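Local coordinates for proteasome activator protein PA26 (Trypanosoma brucei, PDB 1YAR) that is an 11S (PA28-family) proteasome activator whose helical-bundle subunits probably assemble into a ring that docks on the 20S proteasome and helps open its gate, at residues O[32-37]-O[85-90]; O[71-76]-O[152-157]; O[78-83]-O[201-206]; O[144-149]-O[194-199]. All blocks are in the same frame, centred on the assembly; numbering follows the deposited sequence.

Contact 1 (O[32-37]-O[85-90]); sequences EEWAAG and HNVYCQ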
# COMPACT_ATOMS: atom_id res chain seq x y z
N GLU O 32 -101.27 -12.81 -23.11
CA GLU O 32 -101.77 -12.30 -24.38
C GLU O 32 -103.28 -12.00 -24.32
O GLU O 32 -103.72 -10.97 -24.81
CB GLU O 32 -101.51 -13.29 -25.50
CG GLU O 32 -100.05 -13.45 -25.85
CD GLU O 32 -99.88 -14.32 -27.08
OE1 GLU O 32 -100.20 -15.55 -27.01
OE2 GLU O 32 -99.43 -13.77 -28.10
N GLU O 33 -104.04 -12.92 -23.73
CA GLU O 33 -105.49 -12.76 -23.55
C GLU O 33 -105.82 -11.57 -22.65
O GLU O 33 -106.69 -10.77 -22.96
CB GLU O 33 -106.11 -14.06 -23.00
CG GLU O 33 -107.60 -14.00 -22.66
CD GLU O 33 -108.50 -13.55 -23.80
OE1 GLU O 33 -108.13 -13.71 -24.99
OE2 GLU O 33 -109.59 -13.00 -23.49
N TRP O 34 -105.07 -11.42 -21.55
CA TRP O 34 -105.30 -10.33 -20.62
C TRP O 34 -105.03 -8.99 -21.27
O TRP O 34 -105.76 -8.03 -21.05
CB TRP O 34 -104.42 -10.50 -19.36
CG TRP O 34 -104.90 -11.54 -18.41
CD1 TRP O 34 -106.01 -12.33 -18.54
CD2 TRP O 34 -104.33 -11.86 -17.12
NE1 TRP O 34 -106.14 -13.16 -17.45
CE2 TRP O 34 -105.13 -12.89 -16.56
CE3 TRP O 34 -103.22 -11.39 -16.40
CZ2 TRP O 34 -104.85 -13.45 -15.29
CZ3 TRP O 34 -102.93 -11.96 -15.14
CH2 TRP O 34 -103.74 -12.98 -14.61
N ALA O 35 -103.99 -8.93 -22.10
CA ALA O 35 -103.58 -7.67 -22.72
C ALA O 35 -104.60 -7.17 -23.72
O ALA O 35 -104.66 -5.98 -24.01
CB ALA O 35 -102.21 -7.81 -23.38
N ALA O 36 -105.40 -8.09 -24.24
CA ALA O 36 -106.33 -7.80 -25.32
C ALA O 36 -107.78 -7.89 -24.85
O ALA O 36 -108.33 -6.92 -24.31
CB ALA O 36 -106.07 -8.75 -26.51
N GLY O 37 -108.39 -9.07 -25.04
CA GLY O 37 -109.80 -9.29 -24.74
C GLY O 37 -110.24 -9.04 -23.30
O GLY O 37 -111.34 -8.55 -23.06
N HIS O 85 -114.32 -14.81 -12.38
CA HIS O 85 -114.13 -16.26 -12.48
C HIS O 85 -113.03 -16.61 -13.50
O HIS O 85 -112.11 -17.37 -13.18
CB HIS O 85 -115.47 -16.94 -12.84
CG HIS O 85 -115.37 -18.41 -13.16
ND1 HIS O 85 -116.38 -19.10 -13.80
CD2 HIS O 85 -114.41 -19.33 -12.89
CE1 HIS O 85 -116.04 -20.37 -13.93
NE2 HIS O 85 -114.85 -20.54 -13.40
N ASN O 86 -113.15 -16.08 -14.72
CA ASN O 86 -112.17 -16.35 -15.78
C ASN O 86 -110.74 -15.90 -15.43
O ASN O 86 -109.78 -16.64 -15.62
CB ASN O 86 -112.61 -15.67 -17.09
CG ASN O 86 -113.82 -16.35 -17.72
OD1 ASN O 86 -114.16 -17.49 -17.38
ND2 ASN O 86 -114.47 -15.64 -18.64
N VAL O 87 -110.63 -14.67 -14.94
CA VAL O 87 -109.34 -14.11 -14.54
C VAL O 87 -108.71 -14.96 -13.43
O VAL O 87 -107.51 -15.23 -13.48
CB VAL O 87 -109.47 -12.64 -14.12
CG1 VAL O 87 -108.17 -12.15 -13.44
CG2 VAL O 87 -109.81 -11.76 -15.37
N TYR O 88 -109.52 -15.39 -12.46
CA TYR O 88 -109.02 -16.27 -11.39
C TYR O 88 -108.40 -17.56 -11.95
O TYR O 88 -107.31 -17.96 -11.55
CB TYR O 88 -110.14 -16.64 -10.40
CG TYR O 88 -109.71 -17.47 -9.20
CD1 TYR O 88 -109.48 -16.85 -7.97
CD2 TYR O 88 -109.58 -18.86 -9.27
CE1 TYR O 88 -109.11 -17.59 -6.85
CE2 TYR O 88 -109.21 -19.61 -8.14
CZ TYR O 88 -108.98 -18.95 -6.94
OH TYR O 88 -108.63 -19.65 -5.81
N CYS O 89 -109.12 -18.23 -12.85
CA CYS O 89 -108.62 -19.49 -13.41
C CYS O 89 -107.37 -19.28 -14.29
O CYS O 89 -106.45 -20.10 -14.30
CB CYS O 89 -109.75 -20.25 -14.15
SG CYS O 89 -111.07 -20.82 -13.03
N GLN O 90 -107.33 -18.17 -15.02
CA GLN O 90 -106.16 -17.82 -15.82
C GLN O 90 -104.94 -17.51 -14.92
O GLN O 90 -103.83 -17.93 -15.22
CB GLN O 90 -106.51 -16.64 -16.72
CG GLN O 90 -107.38 -17.11 -17.92
CD GLN O 90 -108.26 -16.03 -18.52
OE1 GLN O 90 -108.27 -14.87 -18.08
NE2 GLN O 90 -109.02 -16.41 -19.56

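Contact 2 (O[71-76]-O[152-157]); sequences EQLLGV and REYLSA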
# COMPACT_ATOMS: atom_id res chain seq x y z
N GLU O 71 -133.31 -6.19 -13.21
CA GLU O 71 -132.58 -7.13 -14.07
C GLU O 71 -131.31 -6.52 -14.66
O GLU O 71 -130.32 -7.24 -14.87
CB GLU O 71 -133.46 -7.60 -15.24
CG GLU O 71 -134.60 -8.53 -14.88
CD GLU O 71 -135.60 -8.70 -16.03
OE1 GLU O 71 -135.31 -9.49 -16.97
OE2 GLU O 71 -136.66 -8.02 -16.00
N GLN O 72 -131.34 -5.23 -14.97
CA GLN O 72 -130.18 -4.55 -15.52
C GLN O 72 -128.99 -4.62 -14.55
O GLN O 72 -127.85 -4.84 -14.97
CB GLN O 72 -130.51 -3.10 -15.86
CG GLN O 72 -129.38 -2.38 -16.63
CD GLN O 72 -129.59 -0.89 -16.80
OE1 GLN O 72 -130.53 -0.31 -16.23
NE2 GLN O 72 -128.72 -0.25 -17.58
N LEU O 73 -129.25 -4.44 -13.26
CA LEU O 73 -128.17 -4.44 -12.27
C LEU O 73 -127.67 -5.86 -12.04
O LEU O 73 -126.47 -6.09 -11.95
CB LEU O 73 -128.62 -3.82 -10.94
CG LEU O 73 -129.35 -2.48 -10.81
CD1 LEU O 73 -129.03 -1.92 -9.43
CD2 LEU O 73 -129.05 -1.45 -11.87
N LEU O 74 -128.61 -6.80 -11.95
CA LEU O 74 -128.28 -8.23 -11.91
C LEU O 74 -127.37 -8.63 -13.09
O LEU O 74 -126.37 -9.32 -12.89
CB LEU O 74 -129.55 -9.11 -11.90
CG LEU O 74 -130.64 -8.81 -10.87
CD1 LEU O 74 -131.92 -9.61 -11.15
CD2 LEU O 74 -130.13 -9.07 -9.44
N GLY O 75 -127.70 -8.17 -14.30
CA GLY O 75 -126.90 -8.46 -15.49
C GLY O 75 -125.47 -7.94 -15.39
O GLY O 75 -124.51 -8.65 -15.72
N VAL O 76 -125.32 -6.70 -14.93
CA VAL O 76 -123.99 -6.10 -14.75
C VAL O 76 -123.17 -6.91 -13.73
O VAL O 76 -122.02 -7.27 -14.01
CB VAL O 76 -124.06 -4.58 -14.37
CG1 VAL O 76 -122.67 -4.04 -13.95
CG2 VAL O 76 -124.62 -3.74 -15.53
N ARG O 152 -124.20 -12.15 -4.82
CA ARG O 152 -124.71 -12.55 -3.52
C ARG O 152 -124.70 -11.41 -2.50
O ARG O 152 -125.66 -11.27 -1.75
CB ARG O 152 -123.97 -13.78 -2.98
CG ARG O 152 -124.35 -14.14 -1.57
CD ARG O 152 -124.90 -15.55 -1.40
NE ARG O 152 -125.32 -15.77 -0.01
CZ ARG O 152 -124.69 -16.55 0.87
NH1 ARG O 152 -123.61 -17.26 0.53
NH2 ARG O 152 -125.17 -16.65 2.11
N GLU O 153 -123.63 -10.61 -2.47
CA GLU O 153 -123.55 -9.42 -1.61
C GLU O 153 -124.74 -8.48 -1.88
O GLU O 153 -125.41 -8.05 -0.95
CB GLU O 153 -122.27 -8.62 -1.87
CG GLU O 153 -120.93 -9.26 -1.51
CD GLU O 153 -119.79 -8.24 -1.61
OE1 GLU O 153 -120.05 -7.04 -1.28
OE2 GLU O 153 -118.65 -8.61 -2.04
N TYR O 154 -124.97 -8.16 -3.15
CA TYR O 154 -126.05 -7.26 -3.57
C TYR O 154 -127.43 -7.80 -3.16
O TYR O 154 -128.21 -7.09 -2.52
CB TYR O 154 -125.98 -7.00 -5.08
CG TYR O 154 -127.17 -6.28 -5.68
CD1 TYR O 154 -127.39 -4.92 -5.43
CD2 TYR O 154 -128.05 -6.95 -6.55
CE1 TYR O 154 -128.49 -4.26 -5.99
CE2 TYR O 154 -129.15 -6.30 -7.11
CZ TYR O 154 -129.35 -4.96 -6.84
OH TYR O 154 -130.42 -4.31 -7.41
N LEU O 155 -127.72 -9.05 -3.53
CA LEU O 155 -129.00 -9.70 -3.18
C LEU O 155 -129.25 -9.75 -1.66
O LEU O 155 -130.35 -9.43 -1.21
CB LEU O 155 -129.11 -11.08 -3.84
CG LEU O 155 -129.04 -11.02 -5.37
CD1 LEU O 155 -128.96 -12.43 -6.01
CD2 LEU O 155 -130.19 -10.18 -5.96
N SER O 156 -128.22 -10.15 -0.90
CA SER O 156 -128.26 -10.13 0.56
C SER O 156 -128.73 -8.77 1.05
O SER O 156 -129.75 -8.66 1.74
CB SER O 156 -126.87 -10.40 1.15
OG SER O 156 -126.23 -11.52 0.56
N ALA O 157 -127.99 -7.73 0.66
CA ALA O 157 -128.20 -6.36 1.12
C ALA O 157 -129.60 -5.85 0.74
O ALA O 157 -130.32 -5.26 1.56
CB ALA O 157 -127.13 -5.44 0.52

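Contact 3 (O[78-83]-O[201-206]); sequences QRYQDL and ELATTH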
# COMPACT_ATOMS: atom_id res chain seq x y z
N GLN O 78 -123.58 -10.02 -12.73
CA GLN O 78 -123.31 -11.35 -13.26
C GLN O 78 -122.15 -11.32 -14.23
O GLN O 78 -121.30 -12.22 -14.23
CB GLN O 78 -124.56 -11.92 -13.97
CG GLN O 78 -124.33 -13.30 -14.58
CD GLN O 78 -124.24 -14.39 -13.53
OE1 GLN O 78 -125.28 -14.87 -13.05
NE2 GLN O 78 -123.02 -14.79 -13.17
N ARG O 79 -122.10 -10.29 -15.06
CA ARG O 79 -121.06 -10.14 -16.07
C ARG O 79 -119.70 -9.93 -15.39
O ARG O 79 -118.67 -10.45 -15.85
CB ARG O 79 -121.39 -8.94 -16.93
CG ARG O 79 -120.58 -8.82 -18.19
CD ARG O 79 -121.15 -7.81 -19.17
NE ARG O 79 -120.17 -7.52 -20.22
CZ ARG O 79 -120.25 -6.47 -21.02
NH1 ARG O 79 -121.27 -5.62 -20.91
NH2 ARG O 79 -119.32 -6.28 -21.94
N TYR O 80 -119.70 -9.15 -14.31
CA TYR O 80 -118.47 -8.93 -13.52
C TYR O 80 -118.00 -10.23 -12.89
O TYR O 80 -116.82 -10.59 -13.01
CB TYR O 80 -118.65 -7.80 -12.49
CG TYR O 80 -117.33 -7.45 -11.81
CD1 TYR O 80 -116.26 -6.97 -12.56
CD2 TYR O 80 -117.14 -7.65 -10.44
CE1 TYR O 80 -115.04 -6.66 -11.96
CE2 TYR O 80 -115.92 -7.35 -9.83
CZ TYR O 80 -114.88 -6.85 -10.61
OH TYR O 80 -113.66 -6.56 -10.05
N GLN O 81 -118.92 -10.97 -12.26
CA GLN O 81 -118.61 -12.26 -11.67
C GLN O 81 -118.02 -13.25 -12.68
O GLN O 81 -117.01 -13.91 -12.40
CB GLN O 81 -119.82 -12.85 -10.93
CG GLN O 81 -119.51 -14.13 -10.16
CD GLN O 81 -120.62 -14.51 -9.19
OE1 GLN O 81 -120.76 -15.67 -8.86
NE2 GLN O 81 -121.40 -13.53 -8.73
N ASP O 82 -118.61 -13.34 -13.88
CA ASP O 82 -118.07 -14.22 -14.92
C ASP O 82 -116.65 -13.81 -15.30
O ASP O 82 -115.77 -14.66 -15.45
CB ASP O 82 -118.97 -14.23 -16.18
CG ASP O 82 -120.34 -14.85 -15.92
OD1 ASP O 82 -120.50 -15.63 -14.94
OD2 ASP O 82 -121.33 -14.61 -16.65
N LEU O 83 -116.43 -12.51 -15.47
CA LEU O 83 -115.10 -12.02 -15.77
C LEU O 83 -114.10 -12.41 -14.65
O LEU O 83 -113.00 -12.90 -14.93
CB LEU O 83 -115.14 -10.50 -15.99
CG LEU O 83 -113.90 -9.70 -16.41
CD1 LEU O 83 -112.94 -9.56 -15.23
CD2 LEU O 83 -113.19 -10.30 -17.62
N GLU O 201 -118.00 -0.07 -11.10
CA GLU O 201 -117.17 0.91 -11.84
C GLU O 201 -115.76 1.05 -11.24
O GLU O 201 -114.77 1.08 -11.96
CB GLU O 201 -117.80 2.31 -11.88
CG GLU O 201 -119.13 2.45 -12.60
CD GLU O 201 -119.67 3.87 -12.50
OE1 GLU O 201 -120.70 4.07 -11.80
OE2 GLU O 201 -119.05 4.79 -13.08
N LEU O 202 -115.71 1.16 -9.91
CA LEU O 202 -114.44 1.29 -9.19
C LEU O 202 -113.62 0.00 -9.26
O LEU O 202 -112.41 0.06 -9.51
CB LEU O 202 -114.70 1.65 -7.73
CG LEU O 202 -115.49 2.93 -7.46
CD1 LEU O 202 -115.82 2.99 -5.97
CD2 LEU O 202 -114.75 4.20 -7.92
N ALA O 203 -114.26 -1.14 -9.00
CA ALA O 203 -113.56 -2.42 -9.03
C ALA O 203 -112.99 -2.74 -10.41
O ALA O 203 -111.88 -3.26 -10.50
CB ALA O 203 -114.45 -3.54 -8.55
N THR O 204 -113.74 -2.45 -11.49
CA THR O 204 -113.20 -2.68 -12.85
C THR O 204 -111.94 -1.86 -13.12
O THR O 204 -110.97 -2.38 -13.69
CB THR O 204 -114.22 -2.43 -13.98
OG1 THR O 204 -114.85 -1.16 -13.81
CG2 THR O 204 -115.36 -3.47 -13.95
N THR O 205 -111.97 -0.59 -12.70
CA THR O 205 -110.81 0.29 -12.81
C THR O 205 -109.60 -0.30 -12.06
O THR O 205 -108.51 -0.42 -12.62
CB THR O 205 -111.18 1.69 -12.27
OG1 THR O 205 -112.10 2.33 -13.17
CG2 THR O 205 -110.00 2.62 -12.29
N HIS O 206 -109.83 -0.68 -10.81
CA HIS O 206 -108.81 -1.22 -9.89
C HIS O 206 -108.27 -2.54 -10.42
O HIS O 206 -107.07 -2.81 -10.37
CB HIS O 206 -109.46 -1.45 -8.53
CG HIS O 206 -108.48 -1.72 -7.41
ND1 HIS O 206 -107.54 -0.80 -7.01
CD2 HIS O 206 -108.36 -2.78 -6.57
CE1 HIS O 206 -106.85 -1.30 -5.99
NE2 HIS O 206 -107.33 -2.50 -5.71

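Contact 4 (O[144-149]-O[194-199]); sequences TPIGMY and ADFMLK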
# COMPACT_ATOMS: atom_id res chain seq x y z
N THR O 144 -110.56 -4.23 -2.18
CA THR O 144 -111.26 -4.07 -3.45
C THR O 144 -112.68 -3.55 -3.16
O THR O 144 -113.28 -3.91 -2.14
CB THR O 144 -111.23 -5.42 -4.22
OG1 THR O 144 -111.72 -5.25 -5.56
CG2 THR O 144 -112.20 -6.41 -3.60
N PRO O 145 -113.21 -2.64 -3.99
CA PRO O 145 -114.56 -2.11 -3.75
C PRO O 145 -115.65 -3.20 -3.72
O PRO O 145 -116.63 -3.08 -2.99
CB PRO O 145 -114.77 -1.15 -4.92
CG PRO O 145 -113.37 -0.72 -5.26
CD PRO O 145 -112.57 -2.00 -5.15
N ILE O 146 -115.44 -4.26 -4.49
CA ILE O 146 -116.37 -5.37 -4.54
C ILE O 146 -115.63 -6.61 -5.01
O ILE O 146 -114.80 -6.54 -5.92
CB ILE O 146 -117.61 -5.00 -5.42
CG1 ILE O 146 -118.83 -5.80 -4.99
CG2 ILE O 146 -117.33 -5.08 -6.93
CD1 ILE O 146 -120.13 -5.35 -5.71
N GLY O 147 -115.92 -7.74 -4.39
CA GLY O 147 -115.27 -8.99 -4.77
C GLY O 147 -116.05 -9.92 -5.68
O GLY O 147 -117.07 -9.55 -6.24
N MET O 148 -115.57 -11.16 -5.76
CA MET O 148 -116.11 -12.19 -6.66
C MET O 148 -117.54 -12.66 -6.37
O MET O 148 -118.19 -13.27 -7.23
CB MET O 148 -115.21 -13.41 -6.61
CG MET O 148 -113.99 -13.29 -7.45
SD MET O 148 -113.30 -14.91 -7.72
CE MET O 148 -114.42 -15.52 -8.98
N TYR O 149 -118.00 -12.44 -5.15
CA TYR O 149 -119.35 -12.86 -4.77
C TYR O 149 -120.25 -11.64 -4.61
O TYR O 149 -121.00 -11.52 -3.65
CB TYR O 149 -119.27 -13.74 -3.53
CG TYR O 149 -118.13 -14.74 -3.65
CD1 TYR O 149 -116.97 -14.61 -2.87
CD2 TYR O 149 -118.18 -15.75 -4.61
CE1 TYR O 149 -115.91 -15.49 -3.02
CE2 TYR O 149 -117.12 -16.65 -4.77
CZ TYR O 149 -115.99 -16.51 -3.97
OH TYR O 149 -114.95 -17.39 -4.14
N ALA O 194 -127.59 2.02 -6.48
CA ALA O 194 -126.56 2.92 -7.00
C ALA O 194 -125.15 2.46 -6.58
O ALA O 194 -124.24 2.43 -7.41
CB ALA O 194 -126.80 4.36 -6.53
N ASP O 195 -124.98 2.14 -5.30
CA ASP O 195 -123.64 1.87 -4.77
C ASP O 195 -123.04 0.60 -5.35
O ASP O 195 -121.83 0.51 -5.49
CB ASP O 195 -123.65 1.79 -3.24
CG ASP O 195 -123.59 3.16 -2.59
OD1 ASP O 195 -123.59 4.19 -3.31
OD2 ASP O 195 -123.53 3.31 -1.34
N PHE O 196 -123.88 -0.39 -5.67
CA PHE O 196 -123.34 -1.61 -6.28
C PHE O 196 -122.88 -1.39 -7.69
O PHE O 196 -121.88 -2.00 -8.11
CB PHE O 196 -124.27 -2.82 -6.12
CG PHE O 196 -124.08 -3.51 -4.80
CD1 PHE O 196 -124.71 -3.03 -3.65
CD2 PHE O 196 -123.20 -4.58 -4.68
CE1 PHE O 196 -124.50 -3.64 -2.41
CE2 PHE O 196 -122.99 -5.21 -3.46
CZ PHE O 196 -123.63 -4.73 -2.30
N MET O 197 -123.55 -0.49 -8.41
CA MET O 197 -123.06 -0.11 -9.73
C MET O 197 -121.80 0.73 -9.62
O MET O 197 -120.86 0.52 -10.38
CB MET O 197 -124.15 0.57 -10.55
CG MET O 197 -125.36 -0.31 -10.83
SD MET O 197 -124.96 -1.76 -11.85
CE MET O 197 -124.84 -3.08 -10.66
N LEU O 198 -121.76 1.66 -8.67
CA LEU O 198 -120.52 2.43 -8.42
C LEU O 198 -119.35 1.50 -8.12
O LEU O 198 -118.26 1.67 -8.67
CB LEU O 198 -120.71 3.44 -7.28
CG LEU O 198 -119.45 4.18 -6.81
CD1 LEU O 198 -118.78 4.93 -7.98
CD2 LEU O 198 -119.80 5.14 -5.70
N LYS O 199 -119.58 0.53 -7.24
CA LYS O 199 -118.55 -0.44 -6.84
C LYS O 199 -118.02 -1.28 -8.00
O LYS O 199 -116.82 -1.54 -8.08
CB LYS O 199 -119.06 -1.33 -5.72
CG LYS O 199 -119.14 -0.58 -4.42
CD LYS O 199 -119.62 -1.44 -3.30
CE LYS O 199 -119.72 -0.57 -2.06
NZ LYS O 199 -119.74 -1.39 -0.82

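Contact 1 (O[32-37]-O[85-90])
Trp34 and Gln90 leave their helices with the same first torsion, chi1 -76°, which sets each side chain anti to its own carbonyl carbon and lets the two slide past each other in opposite directions between the roughly antiparallel segments. The Gln90 chain, extended beyond CG, then carries OE1 to the indole edge. There Trp34 NE1 donates a hydrogen bond to Gln90 OE1 at 2.8 Å, with an N-H...O angle of 148°. The acceptor lies in the ring plane, whereas the donor is tilted 34° from the amide's carbonyl plane. Tryptophan suits this place because its single polar group, the N-H, is satisfied by the glutamine oxygen, while the rest of the ring is apolar. Its benzo corner, CZ2, rests 3.7 Å from Val87 O and 4.0 Å from Val87 CG1, a small branched group that fits beside this corner of the indole. Gln90 CB packs 3.6 Å from Trp34 NE1. On the more exposed side, Glu33 contributes aliphatic CG, 4.2 Å from Gln90 NE2. The segment axes approach to 11.8 Å, a spacing wide enough for an indole. Helix 24-57 thus meets helix 71-99 here, while Val211 and Val214 of helix 183-226 and Leu126 of helix 111-130 pack on the same tryptophan.

Contact 2 (O[71-76]-O[152-157])
Tyr154 projects from segment 152-157 of helix 150-166 toward segment 71-76 of helix 71-99 and meets two leucines in different ways. Leu74 comes at its edge: the CD2 methyl lies in the ring plane, 3.7 Å from Tyr154 CE2, and the two side chains cross at about a right angle. Leu73 also crosses the tyrosine nearly perpendicularly, but touches farther out, with CD1 3.4 Å from Tyr154 OH and 4.0 Å from Tyr154 CZ. The ring is delivered there by a chi1 of 170°, which sets CG opposite the backbone N and sends the aromatic group across the gap. Beside it, Leu155 CD2 meets Leu74 CD2 at 3.7 Å, methyl against methyl, so the one methyl, Leu74 CD2, rests against both the tyrosine edge and the neighbouring leucine. Branched leucines suit this layer because their terminal methyls can occupy such notches. Tyrosine fills the greater reach and brings a hydroxyl, which is buried with apolar neighbours but hydrogen-bonded to Asp193 of helix 183-226. That bond, together with an edge-to-face contact with Phe196, should hold the ring in its rotation. Leu187 of another subunit packs on both Leu74 and Leu155. The segment axes pass 11.1 Å apart at 149°, and interlocking apolar side chains between such antiparallel helices build the core of a four-helix bundle, here that of an 11S activator subunit.

Contact 3 (O[78-83]-O[201-206])
Tyr80 reaches from helix 71-99 to Ala203 and Thr204 on helix 183-226, bridging two helices that run in the same direction within the four-helix bundle of the PA28 family. The side chain starts with CB directed toward the partner helix. A chi1 of -172° sets CG opposite the backbone N, so the ring extends outward across the gap rather than lying along its own helix. The first ring atom to meet the other segment is CD1, 3.9 Å from Thr204 CG2. The next along that side, Tyr80 CE1, is slightly closer to the same methyl at 3.8 Å, and ring and threonine cross at a slant. At the far end CZ comes 3.9 Å from Ala203 CB. The small alanine suits this position because the long aromatic group ends almost on its helix, where the backbones are already as near as 8.2 Å between Tyr80 CA and Thr204 CA. Thr204 is suited differently: its methyl touches the ring, while OG1 is hydrogen-bonded to Val200 O of its own helix. A polar residue can therefore lie buried here without offering its hydroxyl to the tyrosine. Ile42 and Ala46 of helix 24-57 pack on the threonine as well. Ile146 from the loop before helix 150-166 and Leu207 add further apolar cover to Tyr80. No hydrogen bond joins the two segments; the phenol oxygen, Tyr80 OH, finishes 3.5 Å from the methyl carbon Ala203 CB.

Contact 4 (O[144-149]-O[194-199])
Ile146 and Pro145 press against Phe196 and Lys199, so the loop leading into helix 150-166 is laid against helix 183-226 of the four-helix bundle. The apolar part centres on Ile146. Its CG1 branch continues extended, chi2 172°, and carries CD1 to the Phe196 ring, 3.3 Å from CD2 and 3.6 Å from CE2, a tight approach in which the two side chains cross at about a right angle. A beta-branched residue suits this place, since its longer arm reaches the ring while Ile146 CB packs 4.0 Å from Lys199 CB. The next kind of contact sets carbon against backbone oxygen. Ile146 CG2 and Pro145 CB each lie 3.8 Å from Lys199 O; proline, compact and without an N-H, fits closely against the helix. Polar and charged contacts cross a subunit boundary: the ammonium group of Lys199 makes a cation-pi contact with Tyr149 of a neighbouring subunit, and Gly147 N donates a hydrogen bond to Glu135 OE2 of the same neighbour. The lysine's long aliphatic chain, extended beyond CG, runs past the loop on its way there, bringing Lys199 CD to 3.4 Å from Pro145 O.

Overall arrangement
Helix 71-99 carries one side of contacts 2, 3 and 1, met in that order along it; neighbouring centres are 13 Å apart, and the outer two lie 23 Å apart. Contacts 3 and 4 share helix 183-226, with centres 8 Å apart, and touch through Ala203 and Ile146; contacts 2 and 4, 10 Å apart, touch through Tyr154 and Phe196. Along the chain, contact 4 falls within the span bridged by contact 3, whereas contacts 1, 2 and 3 cross one another. Together the contacts link helices 24-57, 71-99, 150-166 and 183-226, parts of one bundle that are distant in sequence. Every contact also touches a neighbouring subunit, consistent with bundles packed side by side in the activator ring.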